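Local coordinates for protein cytochrome P450 reductase (Amycolatopsis methanolica 239, PDB 5OGX) that transfers electrons from NADH, through FAD and a [2Fe-2S] cluster, to the cytochrome P450 that O-demethylates guaiacol and other lignin-derived aromatics, at residues A[97-101]-A[191-195]; A[130-134]-A[196-200]. One frame throughout, in Å; residues are numbered along the deposited sequence.

Contact 1: A[97-101]-A[191-195]; sequences THPLR and TGPLG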
loop_
_atom_site.group_PDB
_atom_site.type_symbol
_atom_site.label_atom_id
_atom_site.label_comp_id
_atom_site.label_asym_id
_atom_site.label_seq_id
_atom_site.Cartn_x
_atom_site.Cartn_y
_atom_site.Cartn_z
ATOM N N THR A 97 6.272 1.212 -15.694
ATOM C CA THR A 97 5.343 0.706 -14.695
ATOM C C THR A 97 3.946 0.682 -15.292
ATOM O O THR A 97 3.698 1.215 -16.376
ATOM C CB THR A 97 5.370 1.534 -13.402
ATOM O OG1 THR A 97 4.617 0.856 -12.384
ATOM C CG2 THR A 97 4.790 2.936 -13.616
ATOM N N HIS A 98 3.040 0.014 -14.584
ATOM C CA HIS A 98 1.632 0.050 -14.953
ATOM C C HIS A 98 1.138 1.490 -14.917
ATOM O O HIS A 98 1.351 2.185 -13.919
ATOM C CB HIS A 98 0.810 -0.803 -13.991
ATOM C CG HIS A 98 1.320 -2.200 -13.850
ATOM N ND1 HIS A 98 1.362 -3.079 -14.910
ATOM C CD2 HIS A 98 1.814 -2.869 -12.782
ATOM C CE1 HIS A 98 1.860 -4.234 -14.501
ATOM N NE2 HIS A 98 2.146 -4.131 -13.213
ATOM N N PRO A 99 0.466 1.965 -15.956
ATOM C CA PRO A 99 0.049 3.370 -15.976
ATOM C C PRO A 99 -1.008 3.664 -14.921
ATOM O O PRO A 99 -1.959 2.905 -14.730
ATOM C CB PRO A 99 -0.518 3.552 -17.386
ATOM C CG PRO A 99 -1.026 2.162 -17.745
ATOM C CD PRO A 99 -0.037 1.204 -17.110
ATOM N N LEU A 100 -0.832 4.789 -14.243
ATOM C CA LEU A 100 -1.881 5.325 -13.386
ATOM C C LEU A 100 -3.036 5.796 -14.256
ATOM O O LEU A 100 -2.823 6.539 -15.216
ATOM C CB LEU A 100 -1.330 6.491 -12.565
ATOM C CG LEU A 100 -2.291 7.292 -11.688
ATOM C CD1 LEU A 100 -2.873 6.380 -10.612
ATOM C CD2 LEU A 100 -1.547 8.463 -11.047
ATOM N N ARG A 101 -4.260 5.378 -13.940
ATOM C CA ARG A 101 -5.355 5.799 -14.810
ATOM C C ARG A 101 -6.648 5.982 -14.029
ATOM O O ARG A 101 -6.793 5.523 -12.893
ATOM C CB ARG A 101 -5.556 4.818 -15.970
ATOM C CG ARG A 101 -6.045 3.431 -15.597
ATOM C CD ARG A 101 -6.202 2.577 -16.875
ATOM N NE ARG A 101 -6.792 1.268 -16.592
ATOM C CZ ARG A 101 -8.089 1.060 -16.386
ATOM N NH1 ARG A 101 -8.944 2.076 -16.440
ATOM N NH2 ARG A 101 -8.537 -0.164 -16.125
ATOM N N THR A 191 -8.736 6.241 -8.904
ATOM C CA THR A 191 -7.588 6.153 -9.797
ATOM C C THR A 191 -6.624 5.112 -9.244
ATOM O O THR A 191 -6.540 4.894 -8.036
ATOM C CB THR A 191 -6.862 7.481 -9.945
ATOM O OG1 THR A 191 -6.416 7.903 -8.651
ATOM C CG2 THR A 191 -7.805 8.546 -10.505
ATOM N N GLY A 192 -5.892 4.466 -10.134
ATOM C CA GLY A 192 -4.902 3.512 -9.708
ATOM C C GLY A 192 -4.219 2.890 -10.906
ATOM O O GLY A 192 -4.545 3.186 -12.057
ATOM N N PRO A 193 -3.248 2.003 -10.653
ATOM C CA PRO A 193 -2.740 1.670 -9.321
ATOM C C PRO A 193 -1.674 2.649 -8.863
ATOM O O PRO A 193 -1.070 3.354 -9.685
ATOM C CB PRO A 193 -2.123 0.288 -9.530
ATOM C CG PRO A 193 -1.514 0.418 -10.921
ATOM C CD PRO A 193 -2.474 1.334 -11.713
ATOM N N LEU A 194 -1.420 2.665 -7.554
ATOM C CA LEU A 194 -0.341 3.430 -6.955
ATOM C C LEU A 194 0.425 2.521 -6.005
ATOM O O LEU A 194 -0.077 1.473 -5.597
ATOM C CB LEU A 194 -0.875 4.646 -6.185
ATOM C CG LEU A 194 -1.576 5.682 -7.072
ATOM C CD1 LEU A 194 -2.714 6.336 -6.307
ATOM C CD2 LEU A 194 -0.577 6.728 -7.536
ATOM N N GLY A 195 1.627 2.947 -5.625
ATOM C CA GLY A 195 2.311 2.306 -4.517
ATOM C C GLY A 195 3.428 1.363 -4.950
ATOM O O GLY A 195 3.472 0.866 -6.076
HETATM O O HOH W 1 0.990 3.672 -11.542
#
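His98 meets the other segment through its CB, which packs on Pro193 CG at 4.0 Å. Its imidazole turns elsewhere, and NE2 is hydrogen-bonded to Glu131. The backbone of His98 is tied across by a water, which donates to His98 O and to Pro193 O, 2.8 Å from each. The carbonyl O of Pro99 lies 3.4 Å from CD of Pro193, a proline that follows a cis peptide bond. Leu100 makes the main apolar contact. Its CG stands anti to the backbone N (chi1 174°), and with chi2 at 63° the CD1 methyl comes in over the strand backbone. There CD1 sits 3.6 Å from Gly192 N and equally near Gly192 CA. The same methyl reaches Leu194 CG at 3.8 Å, the two leucine side chains crossing at a slant. Leu27 of helix 22-28 also touches both leucines. Pairing of strand type is made at Arg101. Arg101 N donates to Gly192 O at 2.9 Å. Gly192 N returns a bond to Arg101 O at 3.1 Å. The CA of Thr191 adds a CA-H...O contact to Arg101 O. The Arg101 chain is extended from CG to NE, and its NH2 bonds Pro127 O. Arg101 and Gly192 thus form an antiparallel hydrogen-bonded pair. It lies where the linker after strand 85-88 enters strand 101-114 beside strand 187-194, in the antiparallel sheet of the FAD-binding domain of this ferredoxin reductase-like protein.

Contact 2: A[130-134]-A[196-200]; sequences FEAGQ and DFHLP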
loop_
_atom_site.group_PDB
_atom_site.type_symbol
_atom_site.label_atom_id
_atom_site.label_comp_id
_atom_site.label_asym_id
_atom_site.label_seq_id
_atom_site.Cartn_x
_atom_site.Cartn_y
_atom_site.Cartn_z
ATOM N N PHE A 130 -1.899 -4.074 -12.578
ATOM C CA PHE A 130 -1.300 -3.695 -11.297
ATOM C C PHE A 130 -0.472 -4.860 -10.769
ATOM O O PHE A 130 -0.576 -5.992 -11.246
ATOM C CB PHE A 130 -2.366 -3.298 -10.254
ATOM C CG PHE A 130 -3.341 -4.407 -9.936
ATOM C CD1 PHE A 130 -4.508 -4.540 -10.676
ATOM C CD2 PHE A 130 -3.091 -5.311 -8.909
ATOM C CE1 PHE A 130 -5.419 -5.564 -10.413
ATOM C CE2 PHE A 130 -4.005 -6.346 -8.639
ATOM C CZ PHE A 130 -5.165 -6.466 -9.399
ATOM N N GLU A 131 0.357 -4.563 -9.767
ATOM C CA GLU A 131 1.063 -5.581 -8.993
ATOM C C GLU A 131 0.316 -5.797 -7.690
ATOM O O GLU A 131 -0.172 -4.833 -7.098
ATOM C CB GLU A 131 2.493 -5.144 -8.666
ATOM C CG GLU A 131 3.357 -4.867 -9.890
ATOM C CD GLU A 131 3.618 -6.121 -10.689
ATOM O OE1 GLU A 131 3.885 -7.183 -10.079
ATOM O OE2 GLU A 131 3.539 -6.052 -11.926
ATOM N N ALA A 132 0.225 -7.056 -7.241
ATOM C CA ALA A 132 -0.401 -7.313 -5.946
ATOM C C ALA A 132 0.302 -6.520 -4.863
ATOM O O ALA A 132 1.534 -6.482 -4.822
ATOM C CB ALA A 132 -0.355 -8.805 -5.616
ATOM N N GLY A 133 -0.486 -5.877 -3.992
ATOM C CA GLY A 133 0.040 -5.012 -2.951
ATOM C C GLY A 133 -0.090 -3.532 -3.255
ATOM O O GLY A 133 0.071 -2.703 -2.344
ATOM N N GLN A 134 -0.356 -3.184 -4.509
ATOM C CA GLN A 134 -0.600 -1.789 -4.837
ATOM C C GLN A 134 -1.971 -1.370 -4.326
ATOM O O GLN A 134 -2.765 -2.192 -3.860
ATOM C CB GLN A 134 -0.483 -1.574 -6.346
ATOM C CG GLN A 134 0.973 -1.720 -6.814
ATOM C CD GLN A 134 1.162 -1.174 -8.196
ATOM O OE1 GLN A 134 0.742 -1.786 -9.167
ATOM N NE2 GLN A 134 1.789 0.008 -8.295
ATOM N N ASP A 196 4.341 1.111 -4.001
ATOM C CA ASP A 196 5.523 0.285 -4.206
ATOM C C ASP A 196 5.539 -0.970 -3.338
ATOM O O ASP A 196 6.558 -1.669 -3.294
ATOM C CB ASP A 196 6.790 1.085 -3.894
ATOM C CG ASP A 196 7.098 2.101 -4.933
ATOM O OD1 ASP A 196 6.653 1.906 -6.091
ATOM O OD2 ASP A 196 7.804 3.080 -4.579
ATOM N N PHE A 197 4.455 -1.267 -2.633
ATOM C CA PHE A 197 4.437 -2.378 -1.680
ATOM C C PHE A 197 4.071 -3.664 -2.419
ATOM O O PHE A 197 2.956 -4.175 -2.319
ATOM C CB PHE A 197 3.440 -2.063 -0.567
ATOM C CG PHE A 197 3.489 -3.007 0.620
ATOM C CD1 PHE A 197 4.637 -3.145 1.392
ATOM C CD2 PHE A 197 2.341 -3.675 1.005
ATOM C CE1 PHE A 197 4.648 -3.975 2.520
ATOM C CE2 PHE A 197 2.337 -4.514 2.122
ATOM C CZ PHE A 197 3.495 -4.662 2.880
ATOM N N HIS A 198 5.031 -4.202 -3.175
ATOM C CA HIS A 198 4.744 -5.392 -3.972
ATOM C C HIS A 198 6.016 -6.203 -4.149
ATOM O O HIS A 198 7.116 -5.725 -3.886
ATOM C CB HIS A 198 4.127 -5.020 -5.330
ATOM C CG HIS A 198 4.988 -4.117 -6.161
ATOM N ND1 HIS A 198 6.094 -4.574 -6.849
ATOM C CD2 HIS A 198 4.908 -2.787 -6.413
ATOM C CE1 HIS A 198 6.660 -3.561 -7.489
ATOM N NE2 HIS A 198 5.965 -2.463 -7.237
ATOM N N LEU A 199 5.850 -7.444 -4.627
ATOM C CA LEU A 199 6.975 -8.334 -4.835
ATOM C C LEU A 199 7.893 -7.821 -5.943
ATOM O O LEU A 199 7.443 -7.166 -6.886
ATOM C CB LEU A 199 6.472 -9.727 -5.227
ATOM C CG LEU A 199 5.740 -10.459 -4.099
ATOM C CD1 LEU A 199 4.920 -11.639 -4.622
ATOM C CD2 LEU A 199 6.753 -10.940 -3.086
ATOM N N PRO A 200 9.173 -8.155 -5.873
ATOM C CA PRO A 200 10.074 -7.901 -6.999
ATOM C C PRO A 200 9.676 -8.744 -8.197
ATOM O O PRO A 200 8.827 -9.645 -8.076
ATOM C CB PRO A 200 11.445 -8.315 -6.443
ATOM C CG PRO A 200 11.139 -9.332 -5.422
ATOM C CD PRO A 200 9.828 -8.904 -4.788
HETATM O O HOH W 2 3.276 -8.419 -5.490
HETATM O O HOH W 3 1.668 -0.267 -2.597
#
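Gly133 meets Phe197 without a direct conventional hydrogen bond: its CA makes a CA-H...O contact of 3.1 Å to Phe197 O. With no side chain, Gly133 can lie this close to that oxygen. The glycine belongs to a type II turn from Glu131 to Gln134, while Phe197 centres an inverse gamma turn. Two waters join the backbones. One donates to Ala132 O and accepts from Leu199 N; the other donates to Gly133 O and accepts from Phe197 N. His198 carries most of the side-chain contact. Its CB lies 3.0 Å from Ala132 O. Glu131 CB makes a CH-pi contact over one ring face, 4.1 Å from the His198 ring centroid, and Glu131 CG lies above the same ring. The Glu131 chain bends at chi2 (-66°), with His98 as the partner of OE2. His198 ND1 donates to Leu199 O at 2.9 Å, with the acceptor nearly in the ring plane, which helps to hold the ring's rotation. With an alanine here the ring is gone, which is likely to leave Leu199 O without this donor and open a gap against Glu131 CB and CG. Inside the turn, Gln134 OE1 takes a nearly straight bond from Glu131 N, 2.9 Å long. Helix 219-232 meets Ala132, Phe197 and Leu199, while strand 327-331 touches Phe197, so the paired loops pack against the NAD-binding domain.

In the fold
Contacts 1 and 2 are neighbours, their centres about 11 Å apart, and their segments alternate along the chain. Segment 191-195 runs straight into 196-200. Two probable hydrogen bonds tie the contacts: His98 NE2 to Glu131 OE2 at 2.7 Å, and Gln134 NE2 to Gly195 O at 2.9 Å. Together they lie where the three domains meet. The contacts are about equally near FAD, while contact 1 is nearer the cluster: the side chain of Leu194 is about 7 Å from FAD and about 8 Å from the [2Fe-2S] cluster. In contact 2 the side chain of Phe197 is about 8 Å from FAD, and that of Gln134 about 12 Å from the cluster.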